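Local coordinates for protein Pcdhgb2 (Mus musculus, PDB 5SZR) that probably mediates calcium-dependent cell adhesion and may help set up specific neuronal connections in the brain, at residues P3-D8 with V82-P87; D102-V107 with A187-K192; V110-V115 with A130-R135. One frame throughout, in Å; residues are numbered along the deposited sequence.

Contact 1. Residues P3-D8 with V82-P87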
loop_
_atom_site.group_PDB
_atom_site.type_symbol
_atom_site.label_atom_id
_atom_site.label_comp_id
_atom_site.label_asym_id
_atom_site.label_seq_id
_atom_site.Cartn_x
_atom_site.Cartn_y
_atom_site.Cartn_z
ATOM N N PRO A 3 20.497 -89.237 -12.173
ATOM C CA PRO A 3 19.426 -88.249 -12.341
ATOM C C PRO A 3 19.740 -87.279 -13.469
ATOM O O PRO A 3 20.902 -86.990 -13.766
ATOM C CB PRO A 3 19.382 -87.534 -10.985
ATOM C CG PRO A 3 20.736 -87.746 -10.397
ATOM C CD PRO A 3 21.190 -89.094 -10.880
ATOM N N MET A 4 18.683 -86.783 -14.112
ATOM C CA MET A 4 18.835 -85.820 -15.195
ATOM C C MET A 4 17.639 -84.883 -15.234
ATOM O O MET A 4 16.490 -85.321 -15.117
ATOM C CB MET A 4 18.985 -86.506 -16.557
ATOM C CG MET A 4 20.399 -86.934 -16.887
ATOM S SD MET A 4 20.661 -87.097 -18.663
ATOM C CE MET A 4 19.392 -88.293 -19.094
ATOM N N PHE A 5 17.922 -83.595 -15.416
ATOM C CA PHE A 5 16.882 -82.601 -15.614
ATOM C C PHE A 5 16.430 -82.584 -17.072
ATOM O O PHE A 5 17.160 -82.982 -17.983
ATOM C CB PHE A 5 17.375 -81.213 -15.202
ATOM C CG PHE A 5 17.589 -81.058 -13.724
ATOM C CD1 PHE A 5 16.520 -80.801 -12.880
ATOM C CD2 PHE A 5 18.857 -81.172 -13.177
ATOM C CE1 PHE A 5 16.710 -80.666 -11.519
ATOM C CE2 PHE A 5 19.053 -81.034 -11.814
ATOM C CZ PHE A 5 17.977 -80.780 -10.987
ATOM N N SER A 6 15.197 -82.109 -17.280
ATOM C CA SER A 6 14.633 -82.033 -18.624
ATOM C C SER A 6 15.479 -81.160 -19.544
ATOM O O SER A 6 15.519 -81.390 -20.758
ATOM C CB SER A 6 13.198 -81.504 -18.554
ATOM O OG SER A 6 12.976 -80.477 -19.507
ATOM N N GLN A 7 16.159 -80.165 -18.988
ATOM C CA GLN A 7 17.037 -79.291 -19.751
ATOM C C GLN A 7 18.056 -78.709 -18.782
ATOM O O GLN A 7 17.922 -78.836 -17.563
ATOM C CB GLN A 7 16.247 -78.185 -20.461
ATOM C CG GLN A 7 15.641 -77.156 -19.514
ATOM C CD GLN A 7 14.563 -76.315 -20.169
ATOM O OE1 GLN A 7 13.485 -76.815 -20.495
ATOM N NE2 GLN A 7 14.850 -75.026 -20.365
ATOM N N ASP A 8 19.078 -78.059 -19.335
ATOM C CA ASP A 8 20.121 -77.515 -18.472
ATOM C C ASP A 8 19.742 -76.154 -17.895
ATOM O O ASP A 8 19.998 -75.893 -16.715
ATOM C CB ASP A 8 21.443 -77.427 -19.232
ATOM C CG ASP A 8 21.995 -78.793 -19.587
ATOM O OD1 ASP A 8 21.581 -79.784 -18.946
ATOM O OD2 ASP A 8 22.842 -78.878 -20.501
ATOM N N VAL A 82 20.988 -75.513 -9.292
ATOM C CA VAL A 82 20.413 -76.566 -8.464
ATOM C C VAL A 82 21.158 -77.865 -8.736
ATOM O O VAL A 82 21.445 -78.204 -9.890
ATOM C CB VAL A 82 18.902 -76.730 -8.719
ATOM C CG1 VAL A 82 18.355 -77.925 -7.957
ATOM C CG2 VAL A 82 18.160 -75.463 -8.313
ATOM N N GLU A 83 21.470 -78.590 -7.667
ATOM C CA GLU A 83 22.164 -79.867 -7.744
ATOM C C GLU A 83 21.219 -80.967 -7.278
ATOM O O GLU A 83 20.686 -80.899 -6.166
ATOM C CB GLU A 83 23.430 -79.845 -6.890
ATOM C CG GLU A 83 24.215 -81.137 -6.926
ATOM C CD GLU A 83 25.103 -81.302 -5.713
ATOM O OE1 GLU A 83 24.738 -80.784 -4.635
ATOM O OE2 GLU A 83 26.167 -81.946 -5.840
ATOM N N ALA A 84 21.017 -81.972 -8.126
ATOM C CA ALA A 84 20.173 -83.116 -7.805
ATOM C C ALA A 84 21.047 -84.318 -7.472
ATOM O O ALA A 84 21.907 -84.703 -8.271
ATOM C CB ALA A 84 19.238 -83.448 -8.968
ATOM N N LYS A 85 20.821 -84.910 -6.298
ATOM C CA LYS A 85 21.616 -86.033 -5.812
ATOM C C LYS A 85 20.700 -87.200 -5.475
ATOM O O LYS A 85 19.846 -87.088 -4.590
ATOM C CB LYS A 85 22.440 -85.634 -4.585
ATOM C CG LYS A 85 23.936 -85.558 -4.834
ATOM N N ASP A 86 20.887 -88.315 -6.168
ATOM C CA ASP A 86 20.153 -89.545 -5.897
ATOM C C ASP A 86 20.744 -90.196 -4.646
ATOM O O ASP A 86 21.688 -89.676 -4.043
ATOM C CB ASP A 86 20.199 -90.445 -7.131
ATOM C CG ASP A 86 21.559 -91.088 -7.346
ATOM O OD1 ASP A 86 22.583 -90.461 -6.999
ATOM O OD2 ASP A 86 21.600 -92.224 -7.866
ATOM N N PRO A 87 20.191 -91.331 -4.192
ATOM C CA PRO A 87 20.830 -92.035 -3.067
ATOM C C PRO A 87 22.283 -92.398 -3.326
ATOM O O PRO A 87 23.071 -92.474 -2.375
ATOM C CB PRO A 87 19.952 -93.280 -2.896
ATOM C CG PRO A 87 18.611 -92.830 -3.333
ATOM C CD PRO A 87 18.853 -91.888 -4.480
#
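Val82 is the first residue of its segment to reach Phe5, and its side chain does so through CG1, the branch anti to the backbone N (chi1 174°): Val82 CG1 lies 4.2 Å from Phe5 CZ, the two side chains crossing at about a right angle. Two residues on, Ala84 makes the tightest touch, with its CB 3.6 Å from Phe5 CZ and 3.7 Å from Phe5 CE2, so the far corner of the ring rests against one methyl group. Ring placement begins at chi1 of Phe5 (-69°), which sets CG beside the backbone N. An alanine in place of Phe5 would probably open a gap next to Ala84 CB and Val82 CG1, leaving both without their ring partner. Pro3 CG packs against the carbonyl of the same alanine, 3.9 Å from Ala84 O. Beyond the end of the strand, Asp86 meets the pyrrolidine ring of Pro3, with CB and CG each 4.1 Å from Pro3 CD. No hydrogen bond joins the two segments: although the touching parts run 151° apart in direction, the nearest CA atoms, those of Pro3 and Asp86, are 6.6 Å apart. Polar anchoring comes from outside, where Pro3 O bonds to Ser92 OG, while Val27, Tyr42 and Cys94 also touch the Phe5 side chain. A Pro-x-Phe entry whose ring leans against strand 77-85 is consistent with the start of a cadherin repeat, here the third extracellular domain, and packs the lead-in to strand 9-15 into the beta sandwich.

Contact 2. Residues D102-V107 with A187-K192. With CA (calcium ion), chain K; CA (calcium ion), chain L; CA (calcium ion), chain J.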
loop_
_atom_site.group_PDB
_atom_site.type_symbol
_atom_site.label_atom_id
_atom_site.label_comp_id
_atom_site.label_asym_id
_atom_site.label_seq_id
_atom_site.Cartn_x
_atom_site.Cartn_y
_atom_site.Cartn_z
ATOM N N ASP A 102 10.473 -54.600 -13.921
ATOM C CA ASP A 102 10.349 -53.327 -13.229
ATOM C C ASP A 102 8.886 -52.915 -13.129
ATOM O O ASP A 102 8.170 -52.886 -14.135
ATOM C CB ASP A 102 11.149 -52.250 -13.959
ATOM C CG ASP A 102 10.819 -50.849 -13.477
ATOM O OD1 ASP A 102 10.725 -50.645 -12.249
ATOM O OD2 ASP A 102 10.643 -49.956 -14.334
ATOM N N GLU A 103 8.449 -52.594 -11.914
ATOM C CA GLU A 103 7.149 -51.994 -11.665
ATOM C C GLU A 103 7.335 -50.553 -11.211
ATOM O O GLU A 103 8.391 -50.169 -10.700
ATOM C CB GLU A 103 6.363 -52.770 -10.601
ATOM C CG GLU A 103 6.132 -54.242 -10.926
ATOM C CD GLU A 103 5.160 -54.446 -12.073
ATOM O OE1 GLU A 103 5.415 -55.330 -12.924
ATOM O OE2 GLU A 103 4.144 -53.718 -12.123
ATOM N N ASN A 104 6.287 -49.758 -11.402
ATOM C CA ASN A 104 6.287 -48.351 -11.013
ATOM C C ASN A 104 5.986 -48.271 -9.522
ATOM O O ASN A 104 4.836 -48.133 -9.105
ATOM C CB ASN A 104 5.270 -47.574 -11.839
ATOM C CG ASN A 104 5.379 -46.078 -11.645
ATOM O OD1 ASN A 104 6.330 -45.581 -11.044
ATOM N ND2 ASN A 104 4.402 -45.346 -12.167
ATOM N N ASP A 105 7.035 -48.366 -8.702
ATOM C CA ASP A 105 6.875 -48.283 -7.256
ATOM C C ASP A 105 7.773 -47.227 -6.616
ATOM O O ASP A 105 7.897 -47.205 -5.387
ATOM C CB ASP A 105 7.116 -49.650 -6.600
ATOM C CG ASP A 105 8.504 -50.205 -6.874
ATOM O OD1 ASP A 105 9.179 -49.720 -7.803
ATOM O OD2 ASP A 105 8.917 -51.143 -6.161
ATOM N N CYS A 106 8.391 -46.350 -7.407
ATOM C CA CYS A 106 9.232 -45.274 -6.891
ATOM C C CYS A 106 8.641 -43.939 -7.320
ATOM O O CYS A 106 8.467 -43.688 -8.518
ATOM C CB CYS A 106 10.675 -45.409 -7.383
ATOM S SG CYS A 106 11.588 -46.782 -6.628
ATOM N N VAL A 107 8.344 -43.089 -6.343
ATOM C CA VAL A 107 7.720 -41.786 -6.603
ATOM C C VAL A 107 8.752 -40.846 -7.216
ATOM O O VAL A 107 9.945 -40.936 -6.871
ATOM C CB VAL A 107 7.149 -41.212 -5.300
ATOM C CG1 VAL A 107 6.577 -39.815 -5.501
ATOM C CG2 VAL A 107 6.084 -42.149 -4.739
ATOM N N ALA A 187 5.335 -32.968 -10.309
ATOM C CA ALA A 187 6.097 -33.865 -11.169
ATOM C C ALA A 187 5.448 -35.239 -11.147
ATOM O O ALA A 187 5.118 -35.754 -10.074
ATOM C CB ALA A 187 7.556 -33.953 -10.717
ATOM N N ALA A 188 5.264 -35.834 -12.325
ATOM C CA ALA A 188 4.590 -37.119 -12.438
ATOM C C ALA A 188 5.329 -38.010 -13.428
ATOM O O ALA A 188 5.883 -37.531 -14.422
ATOM C CB ALA A 188 3.129 -36.946 -12.872
ATOM N N ASP A 189 5.332 -39.310 -13.150
ATOM C CA ASP A 189 5.956 -40.260 -14.057
ATOM C C ASP A 189 4.940 -40.780 -15.068
ATOM O O ASP A 189 3.728 -40.627 -14.906
ATOM C CB ASP A 189 6.602 -41.425 -13.291
ATOM C CG ASP A 189 5.610 -42.219 -12.440
ATOM O OD1 ASP A 189 4.457 -42.435 -12.859
ATOM O OD2 ASP A 189 6.002 -42.650 -11.337
ATOM N N ARG A 190 5.454 -41.414 -16.118
ATOM C CA ARG A 190 4.601 -41.928 -17.179
ATOM C C ARG A 190 4.523 -43.451 -17.133
ATOM O O ARG A 190 4.663 -44.127 -18.159
ATOM C CB ARG A 190 5.104 -41.439 -18.538
ATOM C CG ARG A 190 5.028 -39.924 -18.692
ATOM C CD ARG A 190 5.578 -39.458 -20.029
ATOM N NE ARG A 190 5.404 -38.020 -20.214
ATOM C CZ ARG A 190 4.564 -37.469 -21.084
ATOM N NH1 ARG A 190 3.818 -38.237 -21.866
ATOM N NH2 ARG A 190 4.476 -36.147 -21.175
ATOM N N GLY A 191 4.294 -43.997 -15.938
ATOM C CA GLY A 191 4.048 -45.410 -15.769
ATOM C C GLY A 191 2.565 -45.710 -15.614
ATOM O O GLY A 191 1.706 -44.834 -15.670
ATOM N N LYS A 192 2.275 -46.991 -15.421
ATOM C CA LYS A 192 0.902 -47.442 -15.240
ATOM C C LYS A 192 0.777 -48.297 -13.982
ATOM O O LYS A 192 1.256 -49.430 -13.947
ATOM C CB LYS A 192 0.424 -48.229 -16.462
ATOM C CG LYS A 192 0.449 -47.439 -17.762
ATOM C CD LYS A 192 1.417 -48.056 -18.757
ATOM C CE LYS A 192 1.362 -47.346 -20.099
ATOM N NZ LYS A 192 2.228 -48.012 -21.112
HETATM CA CA CA K . 10.630 -50.195 -9.656
HETATM CA CA CA L . 8.256 -43.966 -10.947
HETATM CA CA CA J . 11.247 -51.463 -6.209
HETATM O O HOH W 1 11.900 -49.443 -4.473
HETATM O O HOH W 2 10.376 -52.592 -4.377
#
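The amide of Asn104 and the carboxylate of Asp189 reach toward each other tip to tip, their planes 62° apart. Asp189 OD1 takes the hydrogen bond from Asn104 ND2 (3.0 Å) from above the carboxylate plane, 45° out of it, whereas Asp189 OD1 itself is only slightly out of the amide plane. Asn104 CG is anti to the backbone N (chi1 -171°), which places CG toward the facing segment. At the other end of each group sits the calcium ion of chain L, bound by Asn104 OD1 at 2.5 Å and by Asp189 OD2 at 2.6 Å; the backbone adds Cys106 O at 2.5 Å. Asp136, Asp138 and Asn142 complete this site. Asp189 OD1 is gripped further by Leu195, and weakly by Gly191 N. Asn104 ND2 also lies 3.6 Å from Gly191 CA, where a side chain would point into the amide and collide with it, so glycine fits the spot.

Next along the linker, Asp105 bridges two further ions: its OD1 is 2.4 Å from the calcium of chain K, and its OD2 is 2.4 Å from the calcium of chain J. Asp102 OD1 and Glu103 O share the chain K ion with Glu16, Glu73 and Asp138. Two waters help to fill the chain J site.

This is the three-calcium junction of cadherins, between the third and fourth extracellular domains. Asn104 OD1 and Asp189 OD2, two acceptors 3.0 Å apart, would be expected to repel each other without the metal they share; calcium, with the Asn104-Asp189 hydrogen bond, is thus likely to hold the linker against the end of strand 180-189 and stiffen the domain boundary.

Contact 3. Residues V110-V115 with A130-R135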
loop_
_atom_site.group_PDB
_atom_site.type_symbol
_atom_site.label_atom_id
_atom_site.label_comp_id
_atom_site.label_asym_id
_atom_site.label_seq_id
_atom_site.Cartn_x
_atom_site.Cartn_y
_atom_site.Cartn_z
ATOM N N VAL A 110 11.316 -33.966 -6.589
ATOM C CA VAL A 110 11.636 -32.667 -7.171
ATOM C C VAL A 110 12.695 -32.000 -6.303
ATOM O O VAL A 110 12.528 -31.893 -5.081
ATOM C CB VAL A 110 10.385 -31.781 -7.286
ATOM C CG1 VAL A 110 10.660 -30.579 -8.176
ATOM C CG2 VAL A 110 9.208 -32.582 -7.807
ATOM N N ILE A 111 13.778 -31.549 -6.930
ATOM C CA ILE A 111 14.902 -30.934 -6.230
ATOM C C ILE A 111 14.983 -29.482 -6.681
ATOM O O ILE A 111 15.280 -29.206 -7.851
ATOM C CB ILE A 111 16.221 -31.670 -6.498
ATOM C CG1 ILE A 111 16.044 -33.181 -6.302
ATOM C CG2 ILE A 111 17.316 -31.137 -5.591
ATOM C CD1 ILE A 111 15.592 -33.572 -4.911
ATOM N N VAL A 112 14.732 -28.558 -5.753
ATOM C CA VAL A 112 14.669 -27.125 -6.032
ATOM C C VAL A 112 15.880 -26.456 -5.396
ATOM O O VAL A 112 16.109 -26.596 -4.189
ATOM C CB VAL A 112 13.369 -26.506 -5.496
ATOM C CG1 VAL A 112 13.305 -25.031 -5.836
ATOM C CG2 VAL A 112 12.155 -27.248 -6.043
ATOM N N THR A 113 16.651 -25.723 -6.198
ATOM C CA THR A 113 17.802 -24.980 -5.705
ATOM C C THR A 113 17.780 -23.568 -6.273
ATOM O O THR A 113 17.043 -23.262 -7.214
ATOM C CB THR A 113 19.133 -25.657 -6.069
ATOM O OG1 THR A 113 19.255 -25.751 -7.493
ATOM C CG2 THR A 113 19.225 -27.044 -5.454
ATOM N N SER A 114 18.610 -22.711 -5.675
ATOM C CA SER A 114 18.832 -21.337 -6.131
ATOM C C SER A 114 17.522 -20.573 -6.295
ATOM O O SER A 114 17.269 -19.930 -7.316
ATOM C CB SER A 114 19.640 -21.314 -7.430
ATOM O OG SER A 114 20.985 -21.685 -7.190
ATOM N N VAL A 115 16.676 -20.641 -5.269
ATOM C CA VAL A 115 15.474 -19.818 -5.259
ATOM C C VAL A 115 15.864 -18.362 -5.023
ATOM O O VAL A 115 16.579 -18.041 -4.065
ATOM C CB VAL A 115 14.486 -20.314 -4.197
ATOM C CG1 VAL A 115 13.235 -19.440 -4.189
ATOM C CG2 VAL A 115 14.134 -21.766 -4.453
ATOM N N ALA A 130 14.223 -20.132 -9.920
ATOM C CA ALA A 130 14.666 -21.342 -9.248
ATOM C C ALA A 130 15.104 -22.358 -10.288
ATOM O O ALA A 130 14.661 -22.331 -11.439
ATOM C CB ALA A 130 13.560 -21.922 -8.360
ATOM N N LEU A 131 15.982 -23.258 -9.860
ATOM C CA LEU A 131 16.446 -24.365 -10.680
ATOM C C LEU A 131 15.800 -25.651 -10.180
ATOM O O LEU A 131 15.817 -25.932 -8.976
ATOM C CB LEU A 131 17.971 -24.462 -10.647
ATOM C CG LEU A 131 18.668 -23.199 -11.159
ATOM C CD1 LEU A 131 20.177 -23.310 -11.014
ATOM C CD2 LEU A 131 18.281 -22.926 -12.604
ATOM N N ILE A 132 15.226 -26.417 -11.104
ATOM C CA ILE A 132 14.432 -27.598 -10.790
ATOM C C ILE A 132 15.108 -28.818 -11.405
ATOM O O ILE A 132 15.495 -28.793 -12.579
ATOM C CB ILE A 132 12.991 -27.464 -11.320
ATOM C CG1 ILE A 132 12.373 -26.119 -10.908
ATOM C CG2 ILE A 132 12.142 -28.643 -10.872
ATOM C CD1 ILE A 132 12.281 -25.902 -9.424
ATOM N N LYS A 133 15.239 -29.884 -10.617
ATOM C CA LYS A 133 15.778 -31.156 -11.083
ATOM C C LYS A 133 14.876 -32.280 -10.596
ATOM O O LYS A 133 14.369 -32.233 -9.473
ATOM C CB LYS A 133 17.214 -31.374 -10.582
ATOM C CG LYS A 133 17.906 -32.577 -11.193
ATOM C CD LYS A 133 19.173 -32.944 -10.431
ATOM C CE LYS A 133 19.743 -34.266 -10.929
ATOM N NZ LYS A 133 20.861 -34.763 -10.078
ATOM N N THR A 134 14.673 -33.289 -11.440
ATOM C CA THR A 134 13.836 -34.430 -11.090
ATOM C C THR A 134 14.658 -35.709 -11.071
ATOM O O THR A 134 15.547 -35.905 -11.906
ATOM C CB THR A 134 12.667 -34.599 -12.064
ATOM O OG1 THR A 134 13.161 -34.996 -13.350
ATOM C CG2 THR A 134 11.916 -33.299 -12.202
ATOM N N ARG A 135 14.352 -36.574 -10.109
ATOM C CA ARG A 135 14.885 -37.924 -10.052
ATOM C C ARG A 135 13.733 -38.919 -10.002
ATOM O O ARG A 135 12.631 -38.590 -9.553
ATOM C CB ARG A 135 15.801 -38.116 -8.833
ATOM C CG ARG A 135 17.193 -37.523 -8.999
ATOM C CD ARG A 135 18.161 -38.082 -7.962
ATOM N NE ARG A 135 17.872 -37.590 -6.619
ATOM C CZ ARG A 135 18.475 -36.543 -6.063
ATOM N NH1 ARG A 135 18.147 -36.158 -4.836
ATOM N NH2 ARG A 135 19.407 -35.879 -6.736
#
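Ile111 and Lys133 form a hydrogen-bonded pair in the antiparallel edge of a cadherin beta sandwich, where strand 109-113 lies outermost beside strand 128-135. Ile111 N gives its proton to Lys133 O at 2.7 Å, and Lys133 N returns the bond to Ile111 O at 2.8 Å. The Thr113 and Leu131 pair repeats the pattern, with Thr113 N 2.9 Å from Leu131 O and a like bond in the opposite sense. Between the two strand axes the angle is 157°, so the pairing is antiparallel with a moderate twist.

On the face carrying Val110, Val112 and Ile132, apolar side chains meet across the strands. Val112 and Ile132 lie side by side, pointing the same way, and Val112 CG2 is 3.6 Å from Ile132 CD1. Chi1 of Ile132 (-50°) puts its other branch, CG2, anti to the backbone N, where it meets Val110 CG1 at 3.6 Å. Beyond Thr113 the pairing stops, yet Ala130 CB still meets Val115 CG2.

On the face carrying Ile111 and Leu131, Thr113 OG1 lies 3.6 Å from Leu131 CB. The guanidinium of Arg135 has Ile111 CG1 3.8 Å above its plane, offset toward the rim, with Ile111 CD1 3.6 Å from Arg135 NH1.

Around this first shell, strand 196-206 backs the valines through Val199 and Ile201, and Ile185 of strand 180-189 touches Ile132; together they form part of the sandwich core of the fourth extracellular domain. Strand 164-169 bonds to the far edge of strand 128-135. The guanidinium that Ile111 packs against is positioned by a salt bridge from Arg135 NE to Glu109 OE2.

Contact 1 is the buried one, apolar packing inside the third extracellular domain, and its centre lies about 41 Å from that of contact 2. Contact 2 is partly buried and ionic, built on metal bonds where that domain meets the fourth. Contact 3 is a surface pairing within the fourth domain, and the only one of the three knit by paired backbone bonds. Contacts 2 and 3 meet in the same sandwich through strand 180-189, which ends in contact 2 and packs against strand 109-113 of contact 3, with Ala187 CB 3.6 Å from Val110 CG2. Contact 1 touches neither, and its segments are a loop and strand 77-85 of the preceding domain.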